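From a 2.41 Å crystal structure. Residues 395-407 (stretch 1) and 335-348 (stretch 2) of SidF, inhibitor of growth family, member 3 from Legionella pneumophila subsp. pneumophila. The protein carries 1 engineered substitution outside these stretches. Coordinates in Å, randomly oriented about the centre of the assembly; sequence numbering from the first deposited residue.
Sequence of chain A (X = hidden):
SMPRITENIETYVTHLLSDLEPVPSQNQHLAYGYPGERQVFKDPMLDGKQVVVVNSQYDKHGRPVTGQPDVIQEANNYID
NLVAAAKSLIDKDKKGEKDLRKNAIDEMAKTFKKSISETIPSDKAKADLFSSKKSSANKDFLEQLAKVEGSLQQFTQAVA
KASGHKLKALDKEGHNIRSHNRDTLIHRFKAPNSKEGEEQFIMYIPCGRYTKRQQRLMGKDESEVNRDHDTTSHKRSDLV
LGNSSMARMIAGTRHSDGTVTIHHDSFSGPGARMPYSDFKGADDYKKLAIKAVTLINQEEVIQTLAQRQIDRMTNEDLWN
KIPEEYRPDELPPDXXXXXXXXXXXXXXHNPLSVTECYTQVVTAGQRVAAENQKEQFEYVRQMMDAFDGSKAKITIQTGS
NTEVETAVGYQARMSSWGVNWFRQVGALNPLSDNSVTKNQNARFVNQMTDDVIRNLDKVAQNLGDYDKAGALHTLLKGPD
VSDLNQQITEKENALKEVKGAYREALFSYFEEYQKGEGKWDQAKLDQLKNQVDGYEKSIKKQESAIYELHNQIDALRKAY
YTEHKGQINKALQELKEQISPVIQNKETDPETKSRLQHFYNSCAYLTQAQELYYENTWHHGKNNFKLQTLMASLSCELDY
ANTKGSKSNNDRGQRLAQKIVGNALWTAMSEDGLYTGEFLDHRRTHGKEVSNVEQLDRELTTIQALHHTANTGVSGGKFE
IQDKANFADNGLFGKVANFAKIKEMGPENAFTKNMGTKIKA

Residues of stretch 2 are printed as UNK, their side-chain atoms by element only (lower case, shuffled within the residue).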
# COMPACT_ATOMS: atom_id res chain seq x y z
N THR A 395 7.40 -18.77 -7.05
CA THR A 395 7.54 -18.86 -8.51
C THR A 395 7.94 -17.48 -9.01
O THR A 395 7.38 -16.52 -8.56
CB THR A 395 6.18 -19.26 -9.16
OG1 THR A 395 5.96 -20.64 -8.89
CG2 THR A 395 6.19 -19.06 -10.64
N ILE A 396 8.90 -17.40 -9.94
CA ILE A 396 9.35 -16.14 -10.42
C ILE A 396 9.06 -16.17 -11.90
O ILE A 396 9.54 -17.07 -12.59
CB ILE A 396 10.89 -15.97 -10.19
CG1 ILE A 396 11.21 -15.88 -8.68
CG2 ILE A 396 11.50 -14.81 -11.00
CD1 ILE A 396 11.00 -14.53 -8.14
N GLN A 397 8.29 -15.20 -12.36
CA GLN A 397 8.12 -14.99 -13.81
C GLN A 397 9.40 -14.51 -14.51
O GLN A 397 9.89 -13.42 -14.19
CB GLN A 397 7.11 -13.89 -14.04
CG GLN A 397 5.69 -14.23 -13.76
CD GLN A 397 5.33 -15.52 -14.43
OE1 GLN A 397 5.07 -16.52 -13.74
NE2 GLN A 397 5.36 -15.53 -15.78
N THR A 398 9.91 -15.26 -15.49
CA THR A 398 11.13 -14.86 -16.22
C THR A 398 10.83 -14.15 -17.53
O THR A 398 11.53 -13.23 -17.93
CB THR A 398 12.04 -16.06 -16.54
OG1 THR A 398 11.38 -16.93 -17.44
CG2 THR A 398 12.41 -16.84 -15.27
N GLY A 399 9.78 -14.60 -18.21
CA GLY A 399 9.35 -14.03 -19.46
C GLY A 399 7.86 -14.29 -19.57
O GLY A 399 7.22 -14.79 -18.62
N SER A 400 7.29 -13.95 -20.72
CA SER A 400 5.83 -14.03 -20.88
C SER A 400 5.33 -15.48 -20.95
O SER A 400 4.19 -15.73 -20.66
CB SER A 400 5.31 -13.15 -22.03
OG SER A 400 5.63 -13.77 -23.26
N ASN A 401 6.18 -16.43 -21.27
CA ASN A 401 5.73 -17.81 -21.24
C ASN A 401 6.59 -18.72 -20.37
O ASN A 401 6.60 -19.92 -20.56
CB ASN A 401 5.66 -18.37 -22.67
CG ASN A 401 4.53 -19.39 -22.85
OD1 ASN A 401 3.86 -19.79 -21.89
ND2 ASN A 401 4.32 -19.81 -24.10
N THR A 402 7.32 -18.14 -19.41
CA THR A 402 8.37 -18.90 -18.72
C THR A 402 8.45 -18.49 -17.26
O THR A 402 8.36 -17.31 -16.93
CB THR A 402 9.79 -18.61 -19.30
OG1 THR A 402 9.96 -17.18 -19.42
CG2 THR A 402 10.04 -19.31 -20.65
N GLU A 403 8.70 -19.45 -16.40
CA GLU A 403 8.86 -19.13 -15.00
C GLU A 403 9.84 -20.11 -14.36
O GLU A 403 10.14 -21.14 -14.96
CB GLU A 403 7.51 -19.19 -14.31
CG GLU A 403 6.93 -20.59 -14.39
CD GLU A 403 5.48 -20.69 -13.94
OE1 GLU A 403 5.07 -21.80 -13.59
OE2 GLU A 403 4.75 -19.69 -13.97
N VAL A 404 10.35 -19.80 -13.17
CA VAL A 404 11.23 -20.71 -12.43
C VAL A 404 10.82 -20.77 -10.98
O VAL A 404 10.19 -19.83 -10.48
CB VAL A 404 12.73 -20.30 -12.57
CG1 VAL A 404 13.13 -20.37 -14.06
CG2 VAL A 404 13.01 -18.89 -12.03
N GLU A 405 11.19 -21.83 -10.30
CA GLU A 405 10.80 -21.98 -8.90
C GLU A 405 12.02 -21.80 -8.01
O GLU A 405 13.07 -22.29 -8.36
CB GLU A 405 10.19 -23.38 -8.68
CG GLU A 405 8.69 -23.49 -9.00
CD GLU A 405 7.96 -24.50 -8.10
OE1 GLU A 405 7.13 -24.06 -7.27
OE2 GLU A 405 8.23 -25.73 -8.21
N THR A 406 11.90 -21.11 -6.87
CA THR A 406 13.01 -20.93 -5.95
C THR A 406 12.54 -20.76 -4.53
O THR A 406 11.51 -20.15 -4.26
CB THR A 406 13.63 -19.51 -6.03
OG1 THR A 406 13.09 -18.75 -7.11
CG2 THR A 406 15.11 -19.53 -6.01
N ALA A 407 13.39 -21.14 -3.61
CA ALA A 407 13.23 -20.74 -2.23
C ALA A 407 13.51 -19.24 -2.16
O ALA A 407 14.32 -18.78 -2.94
CB ALA A 407 14.22 -21.53 -1.36
N UNK A 335 15.36 -9.16 -27.19
CA UNK A 335 15.57 -8.53 -25.89
C UNK A 335 14.84 -9.26 -24.78
O UNK A 335 15.44 -9.58 -23.73
c UNK A 335 15.18 -7.08 -25.92
N UNK A 336 13.56 -9.56 -25.02
CA UNK A 336 12.71 -10.23 -24.03
C UNK A 336 13.28 -11.60 -23.63
O UNK A 336 13.22 -12.01 -22.46
c UNK A 336 10.23 -10.80 -23.53
o UNK A 336 9.57 -12.64 -24.95
o UNK A 336 8.03 -11.78 -23.60
c UNK A 336 11.28 -10.37 -24.56
c UNK A 336 9.20 -11.81 -24.07
N UNK A 337 13.85 -12.29 -24.61
CA UNK A 337 14.33 -13.64 -24.40
C UNK A 337 15.75 -13.62 -23.79
O UNK A 337 16.22 -14.61 -23.21
c UNK A 337 15.44 -16.66 -24.88
c UNK A 337 14.18 -14.45 -25.73
c UNK A 337 15.10 -15.67 -26.03
n UNK A 337 17.32 -18.47 -24.64
c UNK A 337 16.13 -17.94 -25.40
N UNK A 338 16.40 -12.47 -23.89
CA UNK A 338 17.67 -12.26 -23.21
C UNK A 338 17.48 -11.95 -21.71
O UNK A 338 18.10 -12.59 -20.85
c UNK A 338 18.45 -11.14 -23.90
N UNK A 339 16.63 -10.99 -21.39
CA UNK A 339 16.26 -10.81 -19.99
C UNK A 339 15.79 -12.11 -19.34
O UNK A 339 16.19 -12.41 -18.20
c UNK A 339 15.12 -9.34 -18.24
c UNK A 339 15.00 -7.01 -15.83
n UNK A 339 14.20 -7.69 -16.67
c UNK A 339 15.25 -9.65 -19.73
n UNK A 339 16.23 -6.55 -16.17
n UNK A 339 14.56 -6.80 -14.63
c UNK A 339 14.52 -7.98 -18.06
N UNK A 340 14.96 -12.90 -20.03
CA UNK A 340 14.47 -14.13 -19.38
C UNK A 340 15.66 -15.01 -18.94
O UNK A 340 15.64 -15.60 -17.86
c UNK A 340 13.53 -14.92 -20.33
N UNK A 341 16.64 -15.14 -19.82
CA UNK A 341 17.76 -16.04 -19.60
C UNK A 341 18.59 -15.51 -18.41
O UNK A 341 18.99 -16.26 -17.53
n UNK A 341 21.11 -18.29 -22.48
c UNK A 341 18.59 -16.14 -20.88
o UNK A 341 21.05 -16.03 -22.43
c UNK A 341 20.66 -17.13 -22.00
c UNK A 341 19.62 -17.24 -20.85
N UNK A 342 18.84 -14.21 -18.40
CA UNK A 342 19.46 -13.54 -17.28
C UNK A 342 18.72 -13.79 -15.98
O UNK A 342 19.35 -14.08 -14.98
c UNK A 342 21.81 -12.53 -18.53
c UNK A 342 20.78 -11.46 -18.16
c UNK A 342 20.46 -10.51 -19.30
c UNK A 342 19.50 -12.04 -17.56
N UNK A 343 17.39 -13.70 -15.98
CA UNK A 343 16.65 -13.83 -14.73
C UNK A 343 16.76 -15.25 -14.21
O UNK A 343 17.06 -15.48 -13.03
c UNK A 343 13.77 -11.40 -15.45
c UNK A 343 14.38 -13.82 -13.63
c UNK A 343 15.16 -11.92 -15.04
c UNK A 343 15.20 -13.42 -14.87
N UNK A 344 16.60 -16.18 -15.13
CA UNK A 344 16.72 -17.58 -14.82
C UNK A 344 18.11 -17.94 -14.25
O UNK A 344 18.20 -18.62 -13.26
c UNK A 344 17.41 -22.13 -16.36
n UNK A 344 17.13 -23.27 -17.27
c UNK A 344 16.77 -20.86 -16.89
c UNK A 344 16.40 -18.45 -16.05
c UNK A 344 16.55 -19.93 -15.72
N UNK A 345 19.17 -17.49 -14.89
CA UNK A 345 20.50 -17.80 -14.40
C UNK A 345 20.74 -17.09 -13.07
O UNK A 345 21.30 -17.66 -12.18
c UNK A 345 22.51 -17.86 -17.80
c UNK A 345 21.70 -18.39 -16.61
c UNK A 345 21.57 -17.41 -15.43
c UNK A 345 22.24 -19.76 -16.22
N UNK A 346 20.25 -15.86 -12.94
CA UNK A 346 20.41 -15.10 -11.73
C UNK A 346 19.81 -15.86 -10.56
O UNK A 346 20.44 -15.94 -9.46
c UNK A 346 20.89 -12.65 -9.78
c UNK A 346 20.83 -12.02 -8.54
c UNK A 346 19.74 -12.97 -10.49
c UNK A 346 19.63 -11.74 -8.01
c UNK A 346 19.81 -13.69 -11.84
c UNK A 346 18.56 -12.66 -9.93
o UNK A 346 19.58 -11.12 -6.76
c UNK A 346 18.49 -12.04 -8.71
N UNK A 347 18.60 -16.42 -10.80
CA UNK A 347 17.82 -17.03 -9.74
C UNK A 347 18.46 -18.35 -9.33
O UNK A 347 18.50 -18.69 -8.15
c UNK A 347 16.34 -17.31 -10.16
c UNK A 347 15.58 -16.02 -10.33
c UNK A 347 15.68 -18.19 -9.11
N UNK A 348 19.02 -19.05 -10.31
CA UNK A 348 19.59 -20.37 -10.13
C UNK A 348 20.87 -20.26 -9.29
O UNK A 348 21.11 -21.07 -8.41
c UNK A 348 19.77 -20.99 -11.52
o UNK A 348 21.94 -23.21 -13.47
c UNK A 348 20.85 -22.66 -13.14
c UNK A 348 20.62 -22.25 -11.65
o UNK A 348 19.94 -22.42 -14.00

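Position 335 carries one side-chain carbon, out of reach of stretch 1: alanine, A335. Position 336 has three carbons, the third bearing two oxygens, one of which lies 3.1 Å from S400 OG: glutamate, E336. Its CA-to-CB bond points sideways, but the carboxylate comes nearer, and S400 OG donates a hydrogen bond to E336 OE1. At 337, four carbons in a row end in nitrogen, without contact: a lysine, K337. A single carbon at 338, also out of reach, gives alanine, A338.

Position 339 shows three carbons, a nitrogen, then a carbon carrying two more nitrogens. This guanidinium identifies arginine, R339, whose nitrogens are hydrogen-bonded elsewhere in the structure. Position 340 has CB alone, 4.3 Å from both G399 N and T402 OG1, hence alanine, A340. With so small a side chain the backbones come close: the CA atoms of T398 and A340 are 4.7 Å apart, and A340 CA makes a CA-H...O contact with T398 O at 3.4 Å, with 138° at the hydrogen.

Position 341 ends its three carbons in one oxygen and one nitrogen, and its CB points away; the composition is that of glutamine, Q341. Four carbons forked at the second, out of reach, make 342 leucine, L342. At 343 the four carbons fork at the first, the short arm meeting I396 and the end of the two-carbon arm meeting T398 O: isoleucine, I343. It points toward the strands, with I343 CG2 4.0 Å from I396 CG2 and I343 CD1 3.8 Å from T398 O.

Position 344 has four carbons in a row ending in nitrogen, the second packing against V404: lysine, K344. K344 CG lies 3.8 Å from V404 CG1, while the end of the side chain leads away. Position 345, four carbons forked at the second, is leucine, L345; 346, one carbon then a six-carbon ring bearing oxygen, is tyrosine, Y346. Neither reaches stretch 1. Position 347 has one carbon carrying two others, one near V404 and T406, the other near I396: valine, V347. V347 CG1 lies 4.0 Å from V404 CG2 and 3.3 Å from T406 OG1, and V347 CG2 4.3 Å from I396 CG2. Position 348, three carbons with two terminal oxygens and no contact, is glutamate, E348.

The helix thus packs against a hairpin closed by a type I turn from G399 to T402. Its axis passes 6.7 Å from that of strand 395-399, their N-to-C directions at 145°, and 9.2 Å from that of strand 402-407, at 8°, nearly parallel. The stretches bury 463 Å² in all; V347 has the largest share on the helix, followed by I343, E336, A340 and K344. The S400–E336 bond is the only hydrogen bond between the stretches.

Stretch 2, residues 335-348: AEKARAQLIKLYVE
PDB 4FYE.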